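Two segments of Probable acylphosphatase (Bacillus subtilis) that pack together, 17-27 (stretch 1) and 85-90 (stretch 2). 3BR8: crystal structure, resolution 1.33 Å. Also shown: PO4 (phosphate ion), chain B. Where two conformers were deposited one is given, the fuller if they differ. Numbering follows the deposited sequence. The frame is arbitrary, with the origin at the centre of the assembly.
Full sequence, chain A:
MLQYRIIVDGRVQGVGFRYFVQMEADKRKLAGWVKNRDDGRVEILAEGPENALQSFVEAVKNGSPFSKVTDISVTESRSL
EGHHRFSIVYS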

# COMPACT_ATOMS: atom_id res chain seq x y z
N PHE A 17 -2.87 8.11 -6.43
CA PHE A 17 -2.60 6.74 -5.97
C PHE A 17 -2.49 6.65 -4.45
O PHE A 17 -2.98 5.69 -3.84
CB PHE A 17 -1.30 6.20 -6.61
CG PHE A 17 -1.27 4.69 -6.74
CD1 PHE A 17 -0.68 3.88 -5.77
CD2 PHE A 17 -1.81 4.08 -7.87
CE1 PHE A 17 -0.66 2.48 -5.93
CE2 PHE A 17 -1.79 2.71 -8.02
CZ PHE A 17 -1.23 1.92 -7.05
N ARG A 18 -1.86 7.64 -3.82
CA ARG A 18 -1.74 7.60 -2.37
C ARG A 18 -3.11 7.64 -1.70
O ARG A 18 -3.37 6.86 -0.79
CB ARG A 18 -0.81 8.71 -1.85
CG ARG A 18 0.65 8.52 -2.30
CD ARG A 18 1.49 9.75 -1.99
NE ARG A 18 0.98 10.91 -2.71
CZ ARG A 18 1.45 12.15 -2.59
NH1 ARG A 18 2.47 12.41 -1.78
NH2 ARG A 18 0.89 13.14 -3.28
N TYR A 19 -3.99 8.52 -2.17
CA TYR A 19 -5.37 8.58 -1.69
C TYR A 19 -6.08 7.23 -1.87
O TYR A 19 -6.75 6.74 -0.95
CB TYR A 19 -6.14 9.68 -2.42
CG TYR A 19 -7.64 9.53 -2.32
CD1 TYR A 19 -8.34 10.00 -1.20
CD2 TYR A 19 -8.36 8.90 -3.33
CE1 TYR A 19 -9.73 9.85 -1.12
CE2 TYR A 19 -9.74 8.73 -3.25
CZ TYR A 19 -10.41 9.20 -2.14
OH TYR A 19 -11.76 9.03 -2.07
N PHE A 20 -5.95 6.63 -3.05
CA PHE A 20 -6.59 5.35 -3.32
C PHE A 20 -6.11 4.27 -2.36
O PHE A 20 -6.93 3.53 -1.80
CB PHE A 20 -6.33 4.93 -4.77
CG PHE A 20 -6.69 3.51 -5.05
CD1 PHE A 20 -8.02 3.11 -5.08
CD2 PHE A 20 -5.70 2.56 -5.24
CE1 PHE A 20 -8.37 1.79 -5.31
CE2 PHE A 20 -6.05 1.23 -5.48
CZ PHE A 20 -7.38 0.85 -5.51
N VAL A 21 -4.80 4.17 -2.19
CA VAL A 21 -4.23 3.17 -1.29
C VAL A 21 -4.73 3.40 0.14
O VAL A 21 -5.08 2.45 0.83
CB VAL A 21 -2.69 3.20 -1.33
CG1 VAL A 21 -2.08 2.35 -0.21
CG2 VAL A 21 -2.19 2.72 -2.68
N GLN A 22 -4.78 4.66 0.56
CA GLN A 22 -5.27 4.96 1.91
C GLN A 22 -6.73 4.56 2.11
O GLN A 22 -7.10 4.03 3.17
CB GLN A 22 -5.07 6.45 2.22
CG GLN A 22 -5.49 6.87 3.61
CD GLN A 22 -5.40 8.35 3.75
OE1 GLN A 22 -5.91 9.09 2.90
NE2 GLN A 22 -4.73 8.82 4.79
N MET A 23 -7.58 4.82 1.12
CA MET A 23 -8.98 4.42 1.23
C MET A 23 -9.11 2.92 1.32
O MET A 23 -9.91 2.41 2.11
CB MET A 23 -9.84 4.95 0.06
CG MET A 23 -9.94 6.48 -0.06
SD MET A 23 -10.52 7.36 1.42
CE MET A 23 -8.95 7.86 2.18
N GLU A 24 -8.31 2.20 0.53
CA GLU A 24 -8.35 0.74 0.58
C GLU A 24 -7.85 0.22 1.92
O GLU A 24 -8.41 -0.72 2.48
CB GLU A 24 -7.52 0.14 -0.56
CG GLU A 24 -8.25 0.11 -1.88
CD GLU A 24 -9.51 -0.76 -1.87
OE1 GLU A 24 -9.55 -1.85 -1.25
OE2 GLU A 24 -10.46 -0.36 -2.55
N ALA A 25 -6.76 0.80 2.41
CA ALA A 25 -6.20 0.39 3.69
C ALA A 25 -7.18 0.64 4.85
O ALA A 25 -7.36 -0.23 5.70
CB ALA A 25 -4.90 1.10 3.95
N ASP A 26 -7.82 1.81 4.86
CA ASP A 26 -8.80 2.09 5.90
C ASP A 26 -10.01 1.17 5.79
O ASP A 26 -10.48 0.64 6.80
CB ASP A 26 -9.24 3.55 5.86
CG ASP A 26 -8.21 4.52 6.44
OD1 ASP A 26 -7.29 4.10 7.17
OD2 ASP A 26 -8.37 5.73 6.18
N LYS A 27 -10.51 0.96 4.58
CA LYS A 27 -11.60 0.02 4.37
C LYS A 27 -11.26 -1.33 4.98
O LYS A 27 -12.09 -1.95 5.64
CB LYS A 27 -11.88 -0.15 2.87
CG LYS A 27 -12.80 -1.33 2.54
CD LYS A 27 -13.06 -1.45 1.05
CE LYS A 27 -13.73 -2.78 0.74
NZ LYS A 27 -14.33 -2.74 -0.61
N ARG A 85 -3.59 3.42 12.56
CA ARG A 85 -3.90 4.36 11.49
C ARG A 85 -3.04 4.14 10.26
O ARG A 85 -1.95 3.53 10.30
CB ARG A 85 -3.78 5.81 11.97
CG ARG A 85 -4.74 6.17 13.10
N PHE A 86 -3.56 4.63 9.15
CA PHE A 86 -2.89 4.53 7.88
C PHE A 86 -2.72 5.93 7.30
O PHE A 86 -3.71 6.63 7.01
CB PHE A 86 -3.63 3.61 6.91
CG PHE A 86 -2.80 3.22 5.74
CD1 PHE A 86 -2.06 2.04 5.74
CD2 PHE A 86 -2.72 4.07 4.63
CE1 PHE A 86 -1.28 1.71 4.65
CE2 PHE A 86 -1.95 3.75 3.55
CZ PHE A 86 -1.23 2.57 3.55
N SER A 87 -1.47 6.33 7.14
CA SER A 87 -1.18 7.70 6.78
C SER A 87 -0.56 7.83 5.41
O SER A 87 0.16 6.94 4.95
CB SER A 87 -0.21 8.28 7.81
OG SER A 87 -0.82 8.30 9.09
N ILE A 88 -0.84 8.96 4.75
CA ILE A 88 -0.05 9.40 3.61
C ILE A 88 1.10 10.20 4.23
O ILE A 88 0.87 11.23 4.86
CB ILE A 88 -0.86 10.27 2.61
CG1 ILE A 88 -2.02 9.47 2.00
CG2 ILE A 88 0.05 10.85 1.52
CD1 ILE A 88 -2.99 10.29 1.12
N VAL A 89 2.33 9.74 4.02
CA VAL A 89 3.49 10.28 4.72
C VAL A 89 4.48 10.86 3.74
O VAL A 89 4.50 10.54 2.55
CB VAL A 89 4.22 9.27 5.66
CG1 VAL A 89 3.28 8.73 6.75
CG2 VAL A 89 4.86 8.14 4.88
N TYR A 90 5.30 11.77 4.29
CA TYR A 90 6.30 12.54 3.56
C TYR A 90 7.67 12.37 4.24
O TYR A 90 8.70 12.83 3.73
CB TYR A 90 5.90 14.02 3.56
CG TYR A 90 4.59 14.29 2.87
CD1 TYR A 90 3.38 14.33 3.58
CD2 TYR A 90 4.55 14.52 1.50
CE1 TYR A 90 2.17 14.58 2.93
CE2 TYR A 90 3.35 14.77 0.84
CZ TYR A 90 2.18 14.80 1.55
OH TYR A 90 1.01 15.05 0.86
P PO4 B . -0.36 10.87 -6.21
O1 PO4 B . -0.47 9.60 -7.06
O2 PO4 B . -1.38 11.81 -6.79
O3 PO4 B . 1.06 11.40 -6.37
O4 PO4 B . -0.73 10.50 -4.78
O HOH W 1 4.52 10.84 -0.31
O HOH W 2 0.70 15.97 -1.99
O HOH W 3 -6.33 7.19 7.03
O HOH W 4 -6.30 5.38 9.47

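Four waters join the two stretches, while a single direct hydrogen bond crosses between them. That bond runs from Gln-22 NE2 to the backbone oxygen Phe-86 O, 3.3 Å away and nearly straight at 172°. Gln-22 starts sideways to the strand, but its extended t, t side chain carries the amide to it.

The helix 17-27 and the strand containing Phe-86 and Ile-88 run almost exactly antiparallel, at 174°, with axes 8.5 Å apart at their closest. Arg-18 therefore lies beside Ile-88, and Gln-22 beside Phe-86, one helical turn against two strand residues. Strand alternation sends Phe-86 and Ile-88 toward the helix and turns Ser-87 away.

Phe-86 is buried and gives the largest covered area, 110 Å². Ala-25 CB sits over one face of the Phe-86 ring, 3.5 Å from the ring centroid and 13° off the normal. This is a CH-pi contact. A methyl group is compact enough to let the helix backbone come close to the ring. Val-21 adds an apolar contact, with Val-21 CG1 3.9 Å from Phe-86 CZ. Both helix residues are buried and carry no polar side-chain group that would need a partner here.

Ile-88 packs against the preceding turn. Ile-88 CD1 lies 3.9 Å from Arg-18 C and 3.6 Å from Gln-22 OE1. Ile-88 CG2 lies 4.0 Å from Arg-18 CD, so the aliphatic part of the arginine serves as an apolar surface.

The guanidinium of Arg-18 also lies near Ile-88 CG2, and makes polar contacts as well. Arg-18 NE donates to PO4 O4 at 2.7 Å, and the phosphate oxygen lies at the edge of the guanidinium. The backbone also holds this ion, which probably came from the crystallisation liquor: Phe-17 N donates to PO4 O1 at 2.9 Å and Arg-18 N to PO4 O4 at 3.2 Å. Arg-18 NH1 comes within 3.6 Å of Tyr-90 CE2. Arg-18 NH1 also donates to water 1 at 3.0 Å, and water 1 donates to Val-89 O at 2.9 Å. Water 2 links Arg-18 NH2, 3.1 Å away, to Tyr-90 OH, 3.0 Å away.

At the other end Asp-26 forms a second pair of bridges. Water 3 donates to Asp-26 OD2 at 2.6 Å and to Phe-86 O at 2.7 Å. Water 4 donates to Asp-26 OD1 at 2.8 Å and accepts from Phe-86 N at 2.9 Å. The carboxylate thus reaches both backbone polar groups of Phe-86 through water. In all, 444 Å² is buried, both sides summed.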